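Pectate lyase/Amb allergen (Acidovorax citrulli, PDB 4HWV) probably cleaves pectate, the de-esterified pectin of plant cell walls, as a secreted, calcium-binding lyase of polysaccharide lyase family 1. Local coordinates at residues A[352-365]-A[382-394]. Numbering follows the deposited sequence.
Sequences YYENTRDASADYPW and NVVSLAGPDRPAR
Asn355 O is gripped twice: Ala387 N donates to it at 3.0 Å, and a water, which in one of the two Ser385 conformers also hydrogen-bonds Ser385 OG, donates a second hydrogen bond to it. The same carbonyl takes part in a ladder in which Tyr353 and Asn355 each donate to and accept from the neighbouring strand, and Arg357 N adds a last rung to Ala387 O. Strands 352-356 and 383-387 run parallel in register, their axes 4.5 Å apart, as successive coils of the right-handed parallel beta-helix of family 1 pectate lyases; 345-356 continues the stack on to 330-332, and 376-387 on to 430-431. On the face shared by Tyr353, Val384 and Leu386, Leu386 sets CD2 3.6 Å from the centroid of the five-membered ring of Trp365, almost on its normal, a CH-pi contact, while CD1 packs on Trp365 CB. The indole N-H is occupied by Asp397 O. On the other face, Tyr352 swings CG anti to its backbone N (chi1 175°), which lays CD1 4.0 Å from Val383 CG1 and brings OH to Ser385 CB. Past the strand ends, the guanidinium groups of Arg357 and Arg391 stack with centres 3.7 Å apart and planes 16° from parallel; Asp397, salt-bridged to Arg391 NH1, probably eases their like charges. Pro389 CD rests 3.6 Å from Asp358 CB.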
loop_
_atom_site.group_PDB
_atom_site.type_symbol
_atom_site.label_atom_id
_atom_site.label_comp_id
_atom_site.label_asym_id
_atom_site.label_seq_id
_atom_site.Cartn_x
_atom_site.Cartn_y
_atom_site.Cartn_z
ATOM N N TYR A 352 19.494 9.123 9.485
ATOM C CA TYR A 352 19.723 7.699 9.268
ATOM C C TYR A 352 19.105 7.315 7.933
ATOM O O TYR A 352 17.881 7.360 7.769
ATOM C CB TYR A 352 19.074 6.885 10.386
ATOM C CG TYR A 352 19.141 5.385 10.207
ATOM C CD1 TYR A 352 20.230 4.774 9.594
ATOM C CD2 TYR A 352 18.130 4.573 10.691
ATOM C CE1 TYR A 352 20.290 3.398 9.447
ATOM C CE2 TYR A 352 18.180 3.194 10.545
ATOM C CZ TYR A 352 19.268 2.618 9.925
ATOM O OH TYR A 352 19.343 1.248 9.799
ATOM N N TYR A 353 19.964 6.951 6.983
ATOM C CA TYR A 353 19.550 6.440 5.686
ATOM C C TYR A 353 19.550 4.926 5.750
ATOM O O TYR A 353 20.532 4.320 6.187
ATOM C CB TYR A 353 20.556 6.851 4.625
ATOM C CG TYR A 353 20.678 8.330 4.345
ATOM C CD1 TYR A 353 21.444 9.175 5.165
ATOM C CD2 TYR A 353 20.074 8.882 3.220
ATOM C CE1 TYR A 353 21.580 10.530 4.858
ATOM C CE2 TYR A 353 20.200 10.224 2.914
ATOM C CZ TYR A 353 20.961 11.044 3.722
ATOM O OH TYR A 353 21.096 12.378 3.415
ATOM N N GLU A 354 18.473 4.315 5.279
ATOM C CA GLU A 354 18.314 2.876 5.360
ATOM C C GLU A 354 17.626 2.355 4.110
ATOM O O GLU A 354 16.472 2.712 3.834
ATOM C CB GLU A 354 17.501 2.503 6.606
ATOM C CG GLU A 354 17.314 0.998 6.791
ATOM C CD GLU A 354 16.458 0.611 7.992
ATOM O OE1 GLU A 354 15.828 1.500 8.603
ATOM O OE2 GLU A 354 16.410 -0.591 8.307
ATOM N N ASN A 355 18.322 1.513 3.351
ATOM C CA ASN A 355 17.759 0.978 2.114
ATOM C C ASN A 355 18.607 -0.198 1.650
ATOM O O ASN A 355 19.576 -0.598 2.325
ATOM C CB ASN A 355 17.690 2.071 1.024
ATOM C CG ASN A 355 16.592 1.809 -0.026
ATOM O OD1 ASN A 355 16.048 0.708 -0.104
ATOM N ND2 ASN A 355 16.300 2.812 -0.861
ATOM N N THR A 356 18.235 -0.744 0.497
ATOM C CA THR A 356 19.046 -1.730 -0.190
ATOM C C THR A 356 19.205 -1.321 -1.643
ATOM O O THR A 356 18.352 -0.626 -2.191
ATOM C CB THR A 356 18.422 -3.126 -0.110
ATOM O OG1 THR A 356 19.268 -4.054 -0.810
ATOM C CG2 THR A 356 17.019 -3.156 -0.720
ATOM N N ARG A 357 20.281 -1.784 -2.274
ATOM C CA ARG A 357 20.473 -1.594 -3.706
ATOM C C ARG A 357 19.839 -2.714 -4.517
ATOM O O ARG A 357 19.839 -2.648 -5.738
ATOM C CB ARG A 357 21.969 -1.503 -4.036
ATOM C CG ARG A 357 22.628 -0.215 -3.505
ATOM C CD ARG A 357 24.063 -0.031 -4.005
ATOM N NE ARG A 357 24.108 0.133 -5.456
ATOM C CZ ARG A 357 24.485 -0.821 -6.306
ATOM N NH1 ARG A 357 24.879 -2.013 -5.857
ATOM N NH2 ARG A 357 24.471 -0.581 -7.615
ATOM N N ASP A 358 19.315 -3.740 -3.844
ATOM C CA ASP A 358 18.692 -4.883 -4.513
ATOM C C ASP A 358 17.671 -4.397 -5.543
ATOM O O ASP A 358 16.705 -3.728 -5.184
ATOM C CB ASP A 358 18.010 -5.762 -3.455
ATOM C CG ASP A 358 17.493 -7.086 -4.013
ATOM O OD1 ASP A 358 17.109 -7.156 -5.197
ATOM O OD2 ASP A 358 17.458 -8.073 -3.243
ATOM N N ALA A 359 17.880 -4.743 -6.812
ATOM C CA ALA A 359 17.095 -4.177 -7.902
ATOM C C ALA A 359 15.649 -4.654 -7.868
ATOM O O ALA A 359 14.782 -4.092 -8.556
ATOM C CB ALA A 359 17.737 -4.506 -9.250
ATOM N N SER A 360 15.372 -5.674 -7.061
ATOM C CA SER A 360 14.012 -6.193 -6.962
ATOM C C SER A 360 13.179 -5.504 -5.885
ATOM O O SER A 360 11.974 -5.733 -5.814
ATOM C CB SER A 360 14.016 -7.710 -6.735
ATOM O OG SER A 360 14.411 -8.039 -5.410
ATOM N N ALA A 361 13.814 -4.685 -5.044
ATOM C CA ALA A 361 13.103 -3.917 -4.020
ATOM C C ALA A 361 12.127 -2.922 -4.651
ATOM O O ALA A 361 12.259 -2.565 -5.816
ATOM C CB ALA A 361 14.103 -3.184 -3.113
ATOM N N ASP A 362 11.164 -2.445 -3.877
ATOM C CA ASP A 362 10.199 -1.481 -4.424
ATOM C C ASP A 362 10.849 -0.143 -4.766
ATOM O O ASP A 362 10.542 0.475 -5.800
ATOM C CB ASP A 362 9.043 -1.245 -3.461
ATOM C CG ASP A 362 7.929 -2.257 -3.635
ATOM O OD1 ASP A 362 8.107 -3.241 -4.398
ATOM O OD2 ASP A 362 6.868 -2.068 -3.003
ATOM N N TYR A 363 11.769 0.291 -3.911
ATOM C CA TYR A 363 12.458 1.562 -4.107
ATOM C C TYR A 363 13.953 1.347 -3.933
ATOM O O TYR A 363 14.550 1.825 -2.979
ATOM C CB TYR A 363 11.947 2.611 -3.119
ATOM C CG TYR A 363 10.515 3.010 -3.366
ATOM C CD1 TYR A 363 10.191 3.933 -4.368
ATOM C CD2 TYR A 363 9.480 2.472 -2.596
ATOM C CE1 TYR A 363 8.880 4.312 -4.601
ATOM C CE2 TYR A 363 8.154 2.830 -2.824
ATOM C CZ TYR A 363 7.857 3.761 -3.820
ATOM O OH TYR A 363 6.553 4.142 -4.069
ATOM N N PRO A 364 14.566 0.601 -4.860
ATOM C CA PRO A 364 16.006 0.343 -4.702
ATOM C C PRO A 364 16.793 1.648 -4.676
ATOM O O PRO A 364 16.498 2.570 -5.429
ATOM C CB PRO A 364 16.378 -0.475 -5.960
ATOM C CG PRO A 364 15.071 -0.946 -6.515
ATOM C CD PRO A 364 14.044 0.102 -6.137
ATOM N N TRP A 365 17.794 1.711 -3.815
ATOM C CA TRP A 365 18.651 2.877 -3.728
ATOM C C TRP A 365 19.378 3.138 -5.049
ATOM O O TRP A 365 20.056 2.258 -5.609
ATOM C CB TRP A 365 19.693 2.637 -2.657
ATOM C CG TRP A 365 20.668 3.761 -2.412
ATOM C CD1 TRP A 365 21.765 4.089 -3.172
ATOM C CD2 TRP A 365 20.660 4.673 -1.302
ATOM N NE1 TRP A 365 22.428 5.147 -2.609
ATOM C CE2 TRP A 365 21.775 5.520 -1.457
ATOM C CE3 TRP A 365 19.811 4.856 -0.198
ATOM C CZ2 TRP A 365 22.080 6.518 -0.546
ATOM C CZ3 TRP A 365 20.125 5.842 0.707
ATOM C CH2 TRP A 365 21.253 6.665 0.528
ATOM N N ASN A 382 26.021 11.562 9.673
ATOM C CA ASN A 382 24.916 10.790 9.111
ATOM C C ASN A 382 25.321 9.323 9.076
ATOM O O ASN A 382 26.485 8.998 8.789
ATOM C CB ASN A 382 24.587 11.265 7.698
ATOM C CG ASN A 382 24.085 12.704 7.679
ATOM O OD1 ASN A 382 22.939 12.965 8.034
ATOM N ND2 ASN A 382 24.944 13.640 7.276
ATOM N N VAL A 383 24.357 8.446 9.348
ATOM C CA VAL A 383 24.565 7.003 9.265
ATOM C C VAL A 383 23.803 6.442 8.088
ATOM O O VAL A 383 22.642 6.779 7.894
ATOM C CB VAL A 383 24.090 6.309 10.539
ATOM C CG1 VAL A 383 24.176 4.780 10.393
ATOM C CG2 VAL A 383 24.881 6.793 11.727
ATOM N N VAL A 384 24.471 5.584 7.319
ATOM C CA VAL A 384 23.867 4.937 6.172
ATOM C C VAL A 384 23.977 3.421 6.321
ATOM O O VAL A 384 25.078 2.882 6.489
ATOM C CB VAL A 384 24.553 5.386 4.842
ATOM C CG1 VAL A 384 23.879 4.737 3.627
ATOM C CG2 VAL A 384 24.576 6.901 4.731
ATOM N N SER A 385 22.827 2.755 6.286
ATOM C CA SER A 385 22.771 1.303 6.184
ATOM C C SER A 385 22.247 0.978 4.802
ATOM O O SER A 385 21.075 1.212 4.515
ATOM C CB SER A 385 21.809 0.727 7.215
ATOM O OG SER A 385 21.626 -0.662 6.988
ATOM N N LEU A 386 23.117 0.461 3.949
ATOM C CA LEU A 386 22.782 0.258 2.550
ATOM C C LEU A 386 23.175 -1.159 2.181
ATOM O O LEU A 386 24.363 -1.458 2.005
ATOM C CB LEU A 386 23.487 1.308 1.681
ATOM C CG LEU A 386 23.141 1.290 0.189
ATOM C CD1 LEU A 386 21.631 1.280 -0.010
ATOM C CD2 LEU A 386 23.747 2.498 -0.489
ATOM N N ALA A 387 22.171 -2.031 2.111
ATOM C CA ALA A 387 22.380 -3.435 1.788
ATOM C C ALA A 387 22.442 -3.651 0.285
ATOM O O ALA A 387 22.317 -2.718 -0.501
ATOM C CB ALA A 387 21.268 -4.279 2.403
ATOM N N GLY A 388 22.631 -4.899 -0.113
ATOM C CA GLY A 388 22.619 -5.223 -1.525
ATOM C C GLY A 388 23.255 -6.579 -1.733
ATOM O O GLY A 388 24.310 -6.870 -1.163
ATOM N N PRO A 389 22.607 -7.437 -2.536
ATOM C CA PRO A 389 23.109 -8.794 -2.742
ATOM C C PRO A 389 24.297 -8.834 -3.696
ATOM O O PRO A 389 24.982 -9.853 -3.737
ATOM C CB PRO A 389 21.909 -9.503 -3.381
ATOM C CG PRO A 389 21.201 -8.418 -4.115
ATOM C CD PRO A 389 21.308 -7.227 -3.201
ATOM N N ASP A 390 24.547 -7.770 -4.455
ATOM C CA ASP A 390 25.538 -7.880 -5.535
ATOM C C ASP A 390 26.968 -7.519 -5.132
ATOM O O ASP A 390 27.920 -8.222 -5.470
ATOM C CB ASP A 390 25.110 -7.057 -6.755
ATOM N N ARG A 391 27.117 -6.414 -4.421
ATOM C CA ARG A 391 28.436 -5.911 -4.043
ATOM C C ARG A 391 28.269 -4.981 -2.847
ATOM O O ARG A 391 27.185 -4.445 -2.629
ATOM C CB ARG A 391 29.058 -5.126 -5.201
ATOM C CG ARG A 391 28.335 -3.817 -5.525
ATOM C CD ARG A 391 29.274 -2.830 -6.196
ATOM N NE ARG A 391 28.577 -1.709 -6.820
ATOM C CZ ARG A 391 28.202 -0.604 -6.176
ATOM N NH1 ARG A 391 28.435 -0.474 -4.871
ATOM N NH2 ARG A 391 27.582 0.370 -6.833
ATOM N N PRO A 392 29.342 -4.773 -2.069
ATOM C CA PRO A 392 29.227 -3.794 -0.976
ATOM C C PRO A 392 28.953 -2.379 -1.483
ATOM O O PRO A 392 29.483 -1.950 -2.504
ATOM C CB PRO A 392 30.609 -3.833 -0.314
ATOM C CG PRO A 392 31.228 -5.124 -0.756
ATOM C CD PRO A 392 30.653 -5.447 -2.101
ATOM N N ALA A 393 28.111 -1.653 -0.757
ATOM C CA ALA A 393 27.936 -0.233 -1.020
ATOM C C ALA A 393 29.259 0.514 -0.834
ATOM O O ALA A 393 30.104 0.108 -0.036
ATOM C CB ALA A 393 26.883 0.331 -0.093
ATOM N N ARG A 394 29.417 1.607 -1.574
ATOM C CA ARG A 394 30.620 2.434 -1.545
ATOM C C ARG A 394 30.227 3.885 -1.304
ATOM O O ARG A 394 29.086 4.257 -1.557
ATOM C CB ARG A 394 31.313 2.387 -2.914
ATOM C CG ARG A 394 31.721 1.029 -3.389
ATOM C CD ARG A 394 32.795 0.487 -2.478
HETATM O O HOH W 1 19.783 -1.622 5.086
#